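Local coordinates for putative cell surface hydrolase (Lactobacillus plantarum, PDB 3LP5), which is of unknown function but belongs to an alpha/beta-hydrolase family and probably hydrolyses a substrate at the bacterial cell surface, at residues Leu23-Glu26 with Leu27-Thr31. Residues are numbered along the deposited sequence; the frame is centred on the assembly and turned at random.
Sequences LITE and LGKET. With NA (sodium ion), chain C.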
loop_
_atom_site.group_PDB
_atom_site.type_symbol
_atom_site.label_atom_id
_atom_site.label_comp_id
_atom_site.label_asym_id
_atom_site.label_seq_id
_atom_site.Cartn_x
_atom_site.Cartn_y
_atom_site.Cartn_z
ATOM N N LEU A 23 -8.154 -0.689 -10.126
ATOM C CA LEU A 23 -6.811 -1.251 -10.102
ATOM C C LEU A 23 -6.810 -2.755 -9.954
ATOM O O LEU A 23 -6.063 -3.421 -10.662
ATOM C CB LEU A 23 -5.920 -0.627 -8.985
ATOM C CG LEU A 23 -5.664 0.892 -9.142
ATOM C CD1 LEU A 23 -4.822 1.447 -7.957
ATOM C CD2 LEU A 23 -4.980 1.167 -10.487
ATOM N N ILE A 24 -7.585 -3.288 -9.009
ATOM C CA ILE A 24 -7.626 -4.743 -8.767
ATOM C C ILE A 24 -8.174 -5.504 -9.959
ATOM O O ILE A 24 -7.619 -6.520 -10.387
ATOM C CB ILE A 24 -8.529 -5.102 -7.553
ATOM C CG1 ILE A 24 -8.184 -4.258 -6.322
ATOM C CG2 ILE A 24 -8.498 -6.633 -7.245
ATOM C CD1 ILE A 24 -7.076 -4.693 -5.515
ATOM N N THR A 25 -9.278 -5.027 -10.514
ATOM C CA THR A 25 -9.835 -5.664 -11.710
ATOM C C THR A 25 -8.816 -5.716 -12.839
ATOM O O THR A 25 -8.619 -6.753 -13.493
ATOM C CB THR A 25 -11.059 -4.903 -12.193
ATOM O OG1 THR A 25 -11.949 -4.812 -11.105
ATOM C CG2 THR A 25 -11.776 -5.647 -13.281
ATOM N N GLU A 26 -8.201 -4.583 -13.108
ATOM C CA GLU A 26 -7.259 -4.512 -14.195
ATOM C C GLU A 26 -6.002 -5.310 -13.901
ATOM O O GLU A 26 -5.513 -5.995 -14.774
ATOM C CB GLU A 26 -6.957 -3.056 -14.512
ATOM C CG GLU A 26 -7.825 -2.581 -15.688
ATOM C CD GLU A 26 -9.360 -2.688 -15.462
ATOM O OE1 GLU A 26 -10.043 -3.420 -16.255
ATOM O OE2 GLU A 26 -9.887 -2.014 -14.503
ATOM N N LEU A 27 -5.501 -5.269 -12.667
ATOM C CA LEU A 27 -4.342 -6.050 -12.321
ATOM C C LEU A 27 -4.623 -7.559 -12.617
ATOM O O LEU A 27 -3.779 -8.273 -13.201
ATOM C CB LEU A 27 -4.003 -5.797 -10.847
ATOM C CG LEU A 27 -2.781 -6.503 -10.278
ATOM C CD1 LEU A 27 -1.533 -6.187 -11.081
ATOM C CD2 LEU A 27 -2.568 -6.223 -8.751
ATOM N N GLY A 28 -5.822 -8.021 -12.263
ATOM C CA GLY A 28 -6.219 -9.430 -12.547
ATOM C C GLY A 28 -6.254 -9.788 -14.025
ATOM O O GLY A 28 -5.697 -10.813 -14.442
ATOM N N LYS A 29 -6.865 -8.922 -14.824
ATOM C CA LYS A 29 -6.858 -9.060 -16.240
ATOM C C LYS A 29 -5.484 -8.935 -16.886
ATOM O O LYS A 29 -5.194 -9.689 -17.783
ATOM C CB LYS A 29 -7.831 -8.069 -16.860
ATOM C CG LYS A 29 -9.268 -8.496 -16.632
ATOM C CD LYS A 29 -10.227 -7.866 -17.605
ATOM C CE LYS A 29 -10.951 -6.707 -16.943
ATOM N NZ LYS A 29 -11.838 -6.038 -17.964
ATOM N N GLU A 30 -4.638 -8.008 -16.465
ATOM C CA GLU A 30 -3.330 -7.886 -17.128
ATOM C C GLU A 30 -2.315 -8.967 -16.707
ATOM O O GLU A 30 -1.490 -9.349 -17.508
ATOM C CB GLU A 30 -2.704 -6.487 -16.966
ATOM C CG GLU A 30 -3.448 -5.347 -17.703
ATOM C CD GLU A 30 -3.399 -5.489 -19.220
ATOM O OE1 GLU A 30 -2.275 -5.502 -19.782
ATOM O OE2 GLU A 30 -4.472 -5.586 -19.862
ATOM N N THR A 31 -2.368 -9.454 -15.479
ATOM C CA THR A 31 -1.464 -10.532 -15.081
ATOM C C THR A 31 -1.821 -11.871 -15.781
ATOM O O THR A 31 -2.974 -12.313 -15.744
ATOM C CB THR A 31 -1.475 -10.745 -13.555
ATOM O OG1 THR A 31 -2.829 -10.923 -13.115
ATOM C CG2 THR A 31 -0.832 -9.554 -12.822
HETATM NA NA NA C . -4.336 -12.606 -13.720
HETATM O O HOH W 1 -5.790 -12.953 -11.892
#
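Lys29 folds back along the outside of its helix toward Thr25 and Glu26, one turn earlier. Its CB rests 3.7 Å from both Thr25 O and Glu26 O, and CG lies beside Thr25 O, the carbonyl that receives Lys29 N in a nearly straight bond (3.1 Å, 170°). CD continues the chain outward, and the bend at chi3 (-101°) brings Lys29 CE up against two neighbours, the methyl CG2 of Thr25 at 3.9 Å and OE1 of Glu26 at 3.5 Å. At the tip, Lys29 NZ forms a long salt bridge of 3.6 Å with the same Glu26 OE1, the two side chains running side by side. Thr25 OG1 turns instead to the carbonyl of Asp21, one turn back. All this belongs to the last turns of helix 17-30, which follows strand 7-10, an inner strand of the alpha/beta-hydrolase sheet; its buried side, with Leu23 and Leu27, packs on helix 217-231. Four successive main-chain i+4 to i bonds, Leu27 N to Leu23 O up to Glu30 N to Glu26 O, hold these turns. Where the helix ends, Leu27 O accepts both Thr31 N and Thr31 OG1 (2.8 Å), which arrive from opposite faces of its plane. Thr31 OG1 sits between its backbone N and carbonyl carbon (chi1 53°), which turns it to the sodium ion, 2.3 Å away, joined there by Gly28 O, Thr31 O, a water and Lys33 O.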